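Local coordinates for ORF14 (Streptomyces clavuligerus, PDB 2WPW), which probably transfers acyl groups, as a tandem GCN5-related N-acetyltransferase (GNAT) that binds acetyl-CoA, at residues 9-14 and 63-68; 146-151 and 331-336; 183-188 and 235-240; 263-268 and 301-306. All blocks are in the same frame, centred on the assembly; numbering follows the deposited sequence.

Contact 1 of 4, residues 9-14 and 63-68; sequences EFVPLA and VVRSGG
The outermost strand pair of the N-terminal GNAT fold joins E9, F10 and V11 of strand 8-12 to R65, V64 and V63 of strand 57-66, running antiparallel. E9 with R65 and V11 with V63 are hydrogen-bonded pairs, and F10 with V64 between them is a non-hydrogen-bonded one. The bond from V11 N to V63 O, 2.7 Å long, is almost straight (N-H...O angle 175°). F10 and V64 leave the sheet on the same face, and F10 CG stands anti to the carbonyl carbon (chi1 -71°), which lays the ring alongside V64. The V64 methyl CG2 can thus settle over its middle in a CH-pi contact, 3.5 Å from the F10 ring centroid and 7° off the normal. L105 and H108 of helix 101-115 also meet F10. Replacing F10 with an alanine would probably leave V64 CG2 without the ring it rests on and open a gap toward that helix. The opposite face mixes the long polar chains of E9 and R65 with V11 and V63. E9 OE2 stays 4.2 Å from R65 NH1, too far for a salt bridge, so the attraction is probably modest. V11 CG2 lies 3.8 Å from R65 NH1, and V63 CG2 meets both L13 methyls, CD1 and CD2, at 4.1 Å each.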
loop_
_atom_site.group_PDB
_atom_site.type_symbol
_atom_site.label_atom_id
_atom_site.label_comp_id
_atom_site.label_asym_id
_atom_site.label_seq_id
_atom_site.Cartn_x
_atom_site.Cartn_y
_atom_site.Cartn_z
ATOM N N GLU A 9 -11.985 21.233 16.424
ATOM C CA GLU A 9 -10.992 20.808 17.406
ATOM C C GLU A 9 -9.982 19.716 16.946
ATOM O O GLU A 9 -10.364 18.609 16.554
ATOM C CB GLU A 9 -11.708 20.335 18.652
ATOM C CG GLU A 9 -10.779 20.188 19.795
ATOM C CD GLU A 9 -11.417 19.395 20.890
ATOM O OE1 GLU A 9 -10.865 19.396 22.037
ATOM O OE2 GLU A 9 -12.482 18.785 20.583
ATOM N N PHE A 10 -8.698 20.025 17.026
ATOM C CA PHE A 10 -7.653 19.056 16.654
ATOM C C PHE A 10 -7.277 18.114 17.812
ATOM O O PHE A 10 -6.865 18.545 18.867
ATOM C CB PHE A 10 -6.431 19.790 16.069
ATOM C CG PHE A 10 -6.693 20.368 14.708
ATOM C CD1 PHE A 10 -6.383 19.661 13.564
ATOM C CD2 PHE A 10 -7.323 21.586 14.574
ATOM C CE1 PHE A 10 -6.652 20.157 12.331
ATOM C CE2 PHE A 10 -7.604 22.093 13.324
ATOM C CZ PHE A 10 -7.257 21.365 12.191
ATOM N N VAL A 11 -7.448 16.819 17.630
ATOM C CA VAL A 11 -7.116 15.918 18.716
ATOM C C VAL A 11 -6.238 14.814 18.155
ATOM O O VAL A 11 -6.554 14.281 17.119
ATOM C CB VAL A 11 -8.361 15.220 19.345
ATOM C CG1 VAL A 11 -7.881 14.114 20.256
ATOM C CG2 VAL A 11 -9.178 16.158 20.152
ATOM N N PRO A 12 -5.147 14.469 18.864
ATOM C CA PRO A 12 -4.206 13.417 18.479
ATOM C C PRO A 12 -4.953 12.110 18.477
ATOM O O PRO A 12 -5.783 11.919 19.376
ATOM C CB PRO A 12 -3.205 13.418 19.635
ATOM C CG PRO A 12 -3.173 14.809 20.063
ATOM C CD PRO A 12 -4.650 15.221 20.030
ATOM N N LEU A 13 -4.704 11.253 17.486
ATOM C CA LEU A 13 -5.419 9.983 17.418
ATOM C C LEU A 13 -4.621 8.905 18.157
ATOM O O LEU A 13 -3.519 8.564 17.738
ATOM C CB LEU A 13 -5.671 9.571 15.943
ATOM C CG LEU A 13 -6.376 8.215 15.665
ATOM C CD1 LEU A 13 -7.716 8.119 16.436
ATOM C CD2 LEU A 13 -6.658 8.009 14.213
ATOM N N ALA A 14 -5.140 8.369 19.246
ATOM C CA ALA A 14 -4.358 7.471 20.126
ATOM C C ALA A 14 -4.997 6.091 20.194
ATOM O O ALA A 14 -6.186 5.999 20.379
ATOM C CB ALA A 14 -4.239 8.072 21.545
ATOM N N VAL A 63 -7.054 13.562 14.612
ATOM C CA VAL A 63 -8.447 13.645 14.245
ATOM C C VAL A 63 -8.941 15.087 14.493
ATOM O O VAL A 63 -8.451 15.781 15.396
ATOM C CB VAL A 63 -9.213 12.602 15.046
ATOM C CG1 VAL A 63 -10.511 13.094 15.448
ATOM C CG2 VAL A 63 -9.263 11.212 14.265
ATOM N N VAL A 64 -9.878 15.553 13.682
ATOM C CA VAL A 64 -10.429 16.852 13.911
ATOM C C VAL A 64 -11.912 16.656 14.226
ATOM O O VAL A 64 -12.599 15.826 13.576
ATOM C CB VAL A 64 -10.170 17.788 12.677
ATOM C CG1 VAL A 64 -11.289 17.735 11.720
ATOM C CG2 VAL A 64 -10.030 19.165 13.093
ATOM N N ARG A 65 -12.405 17.403 15.221
ATOM C CA ARG A 65 -13.836 17.323 15.603
ATOM C C ARG A 65 -14.674 18.596 15.576
ATOM O O ARG A 65 -14.236 19.713 15.945
ATOM C CB ARG A 65 -14.048 16.643 16.955
ATOM C CG ARG A 65 -12.880 16.755 17.850
ATOM C CD ARG A 65 -13.185 16.164 19.235
ATOM N NE ARG A 65 -13.162 14.707 19.277
ATOM C CZ ARG A 65 -12.797 14.012 20.348
ATOM N NH1 ARG A 65 -12.411 14.634 21.449
ATOM N NH2 ARG A 65 -12.791 12.691 20.291
ATOM N N SER A 66 -15.893 18.377 15.108
ATOM C CA SER A 66 -16.938 19.354 15.192
ATOM C C SER A 66 -18.019 18.825 16.127
ATOM O O SER A 66 -18.545 17.714 15.958
ATOM C CB SER A 66 -17.529 19.631 13.836
ATOM O OG SER A 66 -18.009 20.941 13.827
ATOM N N GLY A 67 -18.299 19.619 17.146
ATOM C CA GLY A 67 -19.313 19.273 18.119
ATOM C C GLY A 67 -19.001 18.041 18.942
ATOM O O GLY A 67 -19.910 17.364 19.391
ATOM N N GLY A 68 -17.727 17.744 19.162
ATOM C CA GLY A 68 -17.377 16.546 19.931
ATOM C C GLY A 68 -17.367 15.282 19.068
ATOM O O GLY A 68 -17.094 14.186 19.581
#

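Contact 2 of 4, residues 146-151 and 331-336; sequences MGAHRS and WTAEAG
Backbone hydrogen bonds come first: H149 N donates to T332 O at 3.0 Å and T332 N to H149 O at 3.1 Å, so the two residues form one antiparallel hydrogen-bonded pair. Farther along, a single water extends the link, donating to G147 O (2.8 Å) and accepting from E334 N. G147 closes helix 138-146 in a Schellman motif with positive phi (105°), where a beta carbon would collide with the carbonyl O of M146, hence glycine. Among the apolar contacts, A148 CB reaches W331 CE3 at 3.8 Å and A333 CB at 4.0 Å; the small side chain lets the loop before strand 149-162 lie close to strand 323-334. R150 comes over one face of the indole; its CG, turned anti to the carbonyl carbon (chi1 -86°), lies 3.7 Å from the centroid of the W331 six-membered ring. As for charge, R150 NH1 makes a salt bridge to E127 OE2, the same oxygen that receives a weak hydrogen bond from W331 NE1, so one carboxylate serves both residues. The last strand of the chain, 323-334, is thus slotted between strands 120-127 and 149-162, the place of the seventh strand in the GNAT fold, here supplied by the C-terminal end of the chain.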
loop_
_atom_site.group_PDB
_atom_site.type_symbol
_atom_site.label_atom_id
_atom_site.label_comp_id
_atom_site.label_asym_id
_atom_site.label_seq_id
_atom_site.Cartn_x
_atom_site.Cartn_y
_atom_site.Cartn_z
HETATM N N MSE A 146 -4.491 23.537 -2.485
HETATM C CA MSE A 146 -3.623 23.677 -1.317
HETATM C C MSE A 146 -2.249 24.194 -1.749
HETATM O O MSE A 146 -1.458 24.633 -0.945
HETATM C CB MSE A 146 -3.494 22.343 -0.529
HETATM C CG MSE A 146 -4.639 21.994 0.441
HETATM SE SE MSE A 146 -5.774 23.461 0.878
HETATM C CE MSE A 146 -5.114 23.904 2.528
ATOM N N GLY A 147 -1.945 24.134 -3.032
ATOM C CA GLY A 147 -0.646 24.625 -3.493
ATOM C C GLY A 147 0.340 23.515 -3.844
ATOM O O GLY A 147 1.519 23.776 -4.095
ATOM N N ALA A 148 -0.156 22.272 -3.888
ATOM C CA ALA A 148 0.659 21.148 -4.213
ATOM C C ALA A 148 0.867 21.090 -5.721
ATOM O O ALA A 148 0.073 21.680 -6.457
ATOM C CB ALA A 148 -0.004 19.892 -3.742
ATOM N N HIS A 149 1.924 20.386 -6.173
ATOM C CA HIS A 149 2.129 20.129 -7.616
ATOM C C HIS A 149 2.309 18.650 -7.933
ATOM O O HIS A 149 2.755 17.895 -7.090
ATOM C CB HIS A 149 3.286 20.954 -8.155
ATOM C CG HIS A 149 3.084 22.429 -7.989
ATOM N ND1 HIS A 149 3.334 23.092 -6.800
ATOM C CD2 HIS A 149 2.640 23.377 -8.858
ATOM C CE1 HIS A 149 3.077 24.385 -6.955
ATOM N NE2 HIS A 149 2.651 24.583 -8.192
ATOM N N ARG A 150 1.913 18.234 -9.131
ATOM C CA ARG A 150 2.169 16.881 -9.597
ATOM C C ARG A 150 3.648 16.726 -9.729
ATOM O O ARG A 150 4.341 17.561 -10.270
ATOM C CB ARG A 150 1.469 16.565 -10.905
ATOM C CG ARG A 150 0.102 16.093 -10.654
ATOM C CD ARG A 150 -0.592 15.675 -11.895
ATOM N NE ARG A 150 -1.481 16.731 -12.328
ATOM C CZ ARG A 150 -2.775 16.781 -12.061
ATOM N NH1 ARG A 150 -3.353 15.846 -11.361
ATOM N NH2 ARG A 150 -3.483 17.792 -12.494
ATOM N N SER A 151 4.136 15.676 -9.148
ATOM C CA SER A 151 5.522 15.455 -9.100
ATOM C C SER A 151 5.955 14.866 -10.429
ATOM O O SER A 151 5.144 14.593 -11.319
ATOM C CB SER A 151 5.771 14.451 -8.006
ATOM O OG SER A 151 6.992 13.863 -8.266
ATOM N N TRP A 331 2.234 13.730 -5.476
ATOM C CA TRP A 331 2.314 15.174 -5.379
ATOM C C TRP A 331 3.249 15.555 -4.251
ATOM O O TRP A 331 3.507 14.772 -3.341
ATOM C CB TRP A 331 0.932 15.854 -5.206
ATOM C CG TRP A 331 -0.124 15.597 -6.276
ATOM C CD1 TRP A 331 -0.548 14.371 -6.740
ATOM C CD2 TRP A 331 -0.961 16.570 -6.941
ATOM N NE1 TRP A 331 -1.547 14.527 -7.693
ATOM C CE2 TRP A 331 -1.832 15.854 -7.825
ATOM C CE3 TRP A 331 -1.034 17.974 -6.913
ATOM C CZ2 TRP A 331 -2.764 16.485 -8.650
ATOM C CZ3 TRP A 331 -1.984 18.611 -7.734
ATOM C CH2 TRP A 331 -2.842 17.856 -8.586
ATOM N N THR A 332 3.803 16.760 -4.349
ATOM C CA THR A 332 4.703 17.299 -3.338
ATOM C C THR A 332 4.284 18.746 -3.123
ATOM O O THR A 332 3.635 19.369 -3.984
ATOM C CB THR A 332 6.188 17.361 -3.787
ATOM O OG1 THR A 332 6.247 18.010 -5.042
ATOM C CG2 THR A 332 6.812 15.990 -3.975
ATOM N N ALA A 333 4.668 19.279 -1.976
ATOM C CA ALA A 333 4.422 20.649 -1.691
ATOM C C ALA A 333 5.393 21.084 -0.635
ATOM O O ALA A 333 5.979 20.266 0.092
ATOM C CB ALA A 333 2.976 20.849 -1.198
ATOM N N GLU A 334 5.553 22.391 -0.557
ATOM C CA GLU A 334 6.520 22.967 0.327
ATOM C C GLU A 334 5.852 23.064 1.661
ATOM O O GLU A 334 4.693 23.376 1.705
ATOM C CB GLU A 334 6.923 24.362 -0.192
ATOM C CG GLU A 334 7.887 24.312 -1.382
ATOM C CD GLU A 334 8.250 25.707 -1.872
ATOM O OE1 GLU A 334 9.230 26.263 -1.370
ATOM O OE2 GLU A 334 7.550 26.258 -2.749
ATOM N N ALA A 335 6.570 22.761 2.735
ATOM C CA ALA A 335 6.065 22.992 4.090
ATOM C C ALA A 335 5.900 24.496 4.339
ATOM O O ALA A 335 5.025 24.926 5.079
ATOM C CB ALA A 335 6.999 22.400 5.102
ATOM N N GLY A 336 6.765 25.286 3.723
ATOM C CA GLY A 336 6.608 26.721 3.697
ATOM C C GLY A 336 7.296 27.289 4.912
ATOM O O GLY A 336 7.833 26.551 5.715
HETATM O O HOH W 1 3.908 23.989 -2.629
#

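Contact 3 of 4, residues 183-188 and 235-240; sequences VTWGTI and AYHTGA
W185 and H237 form the dense part of this antiparallel pairing between the edge strand 180-185 and strand 234-242. The imidazole lies in an offset stack against the five-membered ring of the indole, the W185 and H237 centroids 4.2 Å apart and the planes 14° from parallel. H237 CB also rests over the indole face, 3.4 Å from the centroid of that five-membered ring of W185. Although the rings stack closely, the backbone bond from W185 N to H237 O is long, 3.3 Å. W185 holds CG between its backbone N and carbonyl carbon (chi1 64°), the crowded position, which lays the indole across H237 and toward G239. A glycine suits that place: V183 CG2 is already 3.5 Å from G239 CA, and a beta carbon on G239 would clash with it. G239 N and V183 O are hydrogen-bonded beside it. Things are slacker on the face of T184 and T238, where the exposed T184 touches its partner only through CG2, 3.9 Å from T238 OG1, while that hydroxyl is hydrogen-bonded to N288. Where strand 180-185 ends, T187 CG2 merely comes within 3.6 Å of A235 N. H237 ND1 donates a weak bond to G186 O (2.8 Å, N-H...O angle 125°), consistent with a proton on ND1; stack and weak bond together would tend to limit the turning of the ring.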
loop_
_atom_site.group_PDB
_atom_site.type_symbol
_atom_site.label_atom_id
_atom_site.label_comp_id
_atom_site.label_asym_id
_atom_site.label_seq_id
_atom_site.Cartn_x
_atom_site.Cartn_y
_atom_site.Cartn_z
ATOM N N VAL A 183 9.238 -23.482 -3.668
ATOM C CA VAL A 183 9.061 -23.535 -2.190
ATOM C C VAL A 183 7.982 -22.487 -1.803
ATOM O O VAL A 183 7.692 -21.601 -2.590
ATOM C CB VAL A 183 10.333 -23.174 -1.473
ATOM C CG1 VAL A 183 11.417 -24.153 -1.816
ATOM C CG2 VAL A 183 10.766 -21.768 -1.916
ATOM N N THR A 184 7.399 -22.613 -0.606
ATOM C CA THR A 184 6.423 -21.654 -0.106
ATOM C C THR A 184 6.657 -21.324 1.344
ATOM O O THR A 184 7.203 -22.104 2.086
ATOM C CB THR A 184 5.029 -22.147 -0.279
ATOM O OG1 THR A 184 4.896 -23.349 0.457
ATOM C CG2 THR A 184 4.823 -22.530 -1.685
ATOM N N TRP A 185 6.249 -20.126 1.733
ATOM C CA TRP A 185 6.198 -19.745 3.132
ATOM C C TRP A 185 5.049 -18.733 3.368
ATOM O O TRP A 185 4.390 -18.299 2.410
ATOM C CB TRP A 185 7.563 -19.216 3.551
ATOM C CG TRP A 185 8.047 -17.967 2.887
ATOM C CD1 TRP A 185 7.781 -16.676 3.259
ATOM C CD2 TRP A 185 8.956 -17.877 1.768
ATOM N NE1 TRP A 185 8.466 -15.778 2.435
ATOM C CE2 TRP A 185 9.196 -16.484 1.524
ATOM C CE3 TRP A 185 9.611 -18.836 0.964
ATOM C CZ2 TRP A 185 10.051 -16.027 0.519
ATOM C CZ3 TRP A 185 10.442 -18.386 -0.054
ATOM C CH2 TRP A 185 10.640 -16.967 -0.279
ATOM N N GLY A 186 4.831 -18.344 4.622
ATOM C CA GLY A 186 3.712 -17.523 5.039
ATOM C C GLY A 186 4.174 -16.125 5.419
ATOM O O GLY A 186 4.957 -15.484 4.651
ATOM N N THR A 187 3.734 -15.641 6.592
ATOM C CA THR A 187 4.053 -14.259 6.974
ATOM C C THR A 187 5.513 -13.981 7.332
ATOM O O THR A 187 5.964 -12.829 7.264
ATOM C CB THR A 187 3.161 -13.821 8.124
ATOM O OG1 THR A 187 3.335 -14.766 9.177
ATOM C CG2 THR A 187 1.677 -13.841 7.695
ATOM N N ILE A 188 6.261 -15.014 7.710
ATOM C CA ILE A 188 7.644 -14.797 8.107
ATOM C C ILE A 188 8.606 -15.520 7.196
ATOM O O ILE A 188 8.486 -16.705 7.003
ATOM C CB ILE A 188 7.954 -15.249 9.540
ATOM C CG1 ILE A 188 6.885 -14.801 10.552
ATOM C CG2 ILE A 188 9.339 -14.689 9.963
ATOM C CD1 ILE A 188 6.644 -13.248 10.579
ATOM N N ALA A 235 -0.168 -13.731 4.639
ATOM C CA ALA A 235 0.618 -13.537 3.407
ATOM C C ALA A 235 1.028 -14.902 2.829
ATOM O O ALA A 235 1.272 -15.819 3.610
ATOM C CB ALA A 235 1.845 -12.662 3.688
ATOM N N TYR A 236 1.049 -14.999 1.486
ATOM C CA TYR A 236 1.383 -16.213 0.721
ATOM C C TYR A 236 2.627 -15.956 -0.200
ATOM O O TYR A 236 2.627 -15.068 -1.043
ATOM C CB TYR A 236 0.144 -16.677 -0.126
ATOM C CG TYR A 236 -1.019 -16.962 0.775
ATOM C CD1 TYR A 236 -1.887 -15.950 1.169
ATOM C CD2 TYR A 236 -1.182 -18.218 1.334
ATOM C CE1 TYR A 236 -2.924 -16.202 2.068
ATOM C CE2 TYR A 236 -2.215 -18.489 2.224
ATOM C CZ TYR A 236 -3.072 -17.488 2.599
ATOM O OH TYR A 236 -4.080 -17.785 3.512
ATOM N N HIS A 237 3.686 -16.740 -0.045
ATOM C CA HIS A 237 4.883 -16.500 -0.819
ATOM C C HIS A 237 5.201 -17.762 -1.571
ATOM O O HIS A 237 5.061 -18.883 -1.028
ATOM C CB HIS A 237 6.026 -16.171 0.124
ATOM C CG HIS A 237 5.931 -14.817 0.773
ATOM N ND1 HIS A 237 5.308 -14.611 1.985
ATOM C CD2 HIS A 237 6.422 -13.608 0.396
ATOM C CE1 HIS A 237 5.411 -13.331 2.320
ATOM N NE2 HIS A 237 6.094 -12.707 1.374
ATOM N N THR A 238 5.657 -17.646 -2.807
ATOM C CA THR A 238 6.130 -18.857 -3.430
ATOM C C THR A 238 7.527 -18.528 -3.841
ATOM O O THR A 238 7.787 -17.439 -4.351
ATOM C CB THR A 238 5.253 -19.244 -4.628
ATOM O OG1 THR A 238 3.969 -19.613 -4.139
ATOM C CG2 THR A 238 5.802 -20.460 -5.367
ATOM N N GLY A 239 8.454 -19.431 -3.596
ATOM C CA GLY A 239 9.825 -19.223 -4.081
ATOM C C GLY A 239 10.268 -20.169 -5.198
ATOM O O GLY A 239 9.822 -21.314 -5.261
ATOM N N ALA A 240 11.153 -19.706 -6.088
ATOM C CA ALA A 240 11.787 -20.644 -7.032
ATOM C C ALA A 240 13.275 -20.891 -6.689
ATOM O O ALA A 240 14.065 -19.958 -6.619
ATOM C CB ALA A 240 11.595 -20.189 -8.462
#

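Contact 4 of 4, residues 263-268 and 301-306; sequences YALQGM and LVETAN
A264 O is gripped twice, by E303 N at 3.0 Å and by a water that also donates to E303 OE2, so the backbone of E303 binds the carbonyl directly, and the water, donating to both acceptors, links it to the carboxylate. The strands 263-271 and 301-307 run parallel and are joined by helix 280-295, a beta-alpha-beta unit of the second GNAT fold. E303 keeps CG between backbone N and carbonyl carbon (chi1 62°), which brings the carboxylate to the water, while OE1 is hydrogen-bonded to H158. The parallel pattern continues with A264 N bonded to L301 O and Q266 N to E303 O, the latter at 2.7 Å. Beyond it the strands drift apart, consistent with the splay known between the central parallel strands of GNAT domains, and a side chain takes over: T304 OG1 donates to Q266 O at 2.9 Å, from above the carbonyl plane. A threonine fits here because its hydroxyl, set anti to the backbone N (chi1 -159°), can span the widening gap. Aliphatic groups touch on both faces. V302 CG1 meets Q266 CB at 3.6 Å, and L265 CD1 lies the same distance from E303 CG. At the strand start, Y263 CZ touches L301 CD1 at 3.6 Å while L301 CB lies over the ring face. A serine in place of Y263 has no ring, which would probably leave L301 CD1 without its packing surface and open a gap toward the loop of A39 and P40. At the far end M268 CE, of a selenomethionine, comes 3.7 Å from N306 OD1, while ND2 of the same amide is hydrogen-bonded to N317.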
loop_
_atom_site.group_PDB
_atom_site.type_symbol
_atom_site.label_atom_id
_atom_site.label_comp_id
_atom_site.label_asym_id
_atom_site.label_seq_id
_atom_site.Cartn_x
_atom_site.Cartn_y
_atom_site.Cartn_z
ATOM N N TYR A 263 -11.204 -10.144 -1.122
ATOM C CA TYR A 263 -10.179 -9.209 -1.630
ATOM C C TYR A 263 -8.743 -9.636 -1.233
ATOM O O TYR A 263 -8.526 -10.186 -0.156
ATOM C CB TYR A 263 -10.401 -7.848 -1.028
ATOM C CG TYR A 263 -11.546 -7.084 -1.617
ATOM C CD1 TYR A 263 -11.328 -6.115 -2.591
ATOM C CD2 TYR A 263 -12.841 -7.288 -1.168
ATOM C CE1 TYR A 263 -12.341 -5.435 -3.103
ATOM C CE2 TYR A 263 -13.865 -6.583 -1.694
ATOM C CZ TYR A 263 -13.604 -5.668 -2.660
ATOM O OH TYR A 263 -14.619 -4.930 -3.205
ATOM N N ALA A 264 -7.766 -9.340 -2.087
ATOM C CA ALA A 264 -6.385 -9.635 -1.746
ATOM C C ALA A 264 -5.454 -8.644 -2.475
ATOM O O ALA A 264 -5.884 -7.956 -3.435
ATOM C CB ALA A 264 -6.029 -11.083 -2.082
ATOM N N LEU A 265 -4.196 -8.594 -2.031
ATOM C CA LEU A 265 -3.256 -7.680 -2.638
ATOM C C LEU A 265 -2.096 -8.401 -3.285
ATOM O O LEU A 265 -1.386 -9.195 -2.632
ATOM C CB LEU A 265 -2.782 -6.656 -1.613
ATOM C CG LEU A 265 -1.647 -5.689 -1.996
ATOM C CD1 LEU A 265 -2.048 -4.823 -3.117
ATOM C CD2 LEU A 265 -1.343 -4.796 -0.790
ATOM N N GLN A 266 -1.883 -8.155 -4.570
ATOM C CA GLN A 266 -0.825 -8.898 -5.261
ATOM C C GLN A 266 0.460 -8.120 -5.110
ATOM O O GLN A 266 0.489 -6.960 -5.513
ATOM C CB GLN A 266 -1.157 -9.012 -6.752
ATOM C CG GLN A 266 0.065 -9.202 -7.588
ATOM C CD GLN A 266 0.473 -10.609 -7.564
ATOM O OE1 GLN A 266 -0.097 -11.442 -8.261
ATOM N NE2 GLN A 266 1.448 -10.922 -6.740
ATOM N N GLY A 267 1.508 -8.704 -4.529
ATOM C CA GLY A 267 2.749 -7.931 -4.329
ATOM C C GLY A 267 3.698 -8.008 -5.528
ATOM O O GLY A 267 3.348 -8.527 -6.604
HETATM N N MSE A 268 4.919 -7.523 -5.349
HETATM C CA MSE A 268 5.957 -7.578 -6.406
HETATM C C MSE A 268 6.413 -9.002 -6.715
HETATM O O MSE A 268 6.371 -9.868 -5.861
HETATM C CB MSE A 268 7.146 -6.773 -5.938
HETATM C CG MSE A 268 7.218 -5.315 -6.481
HETATM SE SE MSE A 268 5.563 -4.668 -7.486
HETATM C CE MSE A 268 6.532 -3.948 -9.085
ATOM N N LEU A 301 -11.179 -10.834 -5.887
ATOM C CA LEU A 301 -10.709 -9.507 -6.370
ATOM C C LEU A 301 -9.289 -9.217 -5.918
ATOM O O LEU A 301 -9.084 -9.030 -4.737
ATOM C CB LEU A 301 -11.657 -8.388 -5.915
ATOM C CG LEU A 301 -13.112 -8.531 -6.383
ATOM C CD1 LEU A 301 -14.006 -7.450 -5.811
ATOM C CD2 LEU A 301 -13.195 -8.533 -7.888
ATOM N N VAL A 302 -8.321 -9.189 -6.849
ATOM C CA VAL A 302 -6.899 -9.013 -6.497
ATOM C C VAL A 302 -6.354 -7.727 -7.103
ATOM O O VAL A 302 -6.582 -7.431 -8.288
ATOM C CB VAL A 302 -6.088 -10.222 -6.970
ATOM C CG1 VAL A 302 -4.580 -10.154 -6.530
ATOM C CG2 VAL A 302 -6.793 -11.548 -6.489
ATOM N N GLU A 303 -5.682 -6.924 -6.290
ATOM C CA GLU A 303 -5.244 -5.642 -6.793
ATOM C C GLU A 303 -3.757 -5.606 -6.886
ATOM O O GLU A 303 -3.079 -6.298 -6.142
ATOM C CB GLU A 303 -5.771 -4.452 -5.960
ATOM C CG GLU A 303 -5.308 -4.432 -4.516
ATOM C CD GLU A 303 -5.831 -3.230 -3.743
ATOM O OE1 GLU A 303 -5.468 -2.087 -4.064
ATOM O OE2 GLU A 303 -6.615 -3.435 -2.812
ATOM N N THR A 304 -3.227 -4.812 -7.798
ATOM C CA THR A 304 -1.786 -4.619 -7.824
ATOM C C THR A 304 -1.474 -3.278 -8.430
ATOM O O THR A 304 -2.356 -2.660 -9.002
ATOM C CB THR A 304 -1.093 -5.774 -8.600
ATOM O OG1 THR A 304 0.276 -5.851 -8.215
ATOM C CG2 THR A 304 -1.178 -5.596 -10.143
ATOM N N ALA A 305 -0.240 -2.805 -8.288
ATOM C CA ALA A 305 0.133 -1.548 -8.922
ATOM C C ALA A 305 1.563 -1.519 -9.452
ATOM O O ALA A 305 2.479 -1.897 -8.745
ATOM C CB ALA A 305 -0.099 -0.397 -7.960
ATOM N N ASN A 306 1.754 -1.030 -10.663
ATOM C CA ASN A 306 3.114 -0.848 -11.243
ATOM C C ASN A 306 3.457 0.603 -11.653
ATOM O O ASN A 306 2.556 1.446 -11.899
ATOM C CB ASN A 306 3.298 -1.761 -12.470
ATOM C CG ASN A 306 2.957 -3.198 -12.158
ATOM O OD1 ASN A 306 3.618 -3.839 -11.362
ATOM N ND2 ASN A 306 1.919 -3.699 -12.763
HETATM O O HOH W 2 -7.580 -5.753 -2.322
#

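Contacts 1 and 2, their centres 25 Å apart, lie in the acetyl-CoA-binding lobe, though contact 2 takes one strand from the end of the chain; contacts 3 and 4 lie in the second lobe, 16 Å apart. The cofactor lies nearer contact 2, where the side chain of A148 is about 6 Å away, than contact 1, where that of V64 is about 9 Å away. Contacts 3 and 4 are remote from the acetyl-CoA site. Contacts 2 and 4, with centres 28 Å apart, are tied across the lobes: strand 149-162 of contact 2 neighbours strand 301-307 of contact 4. Contacts 1 and 3, 41 Å apart between centres, each involve an outermost strand.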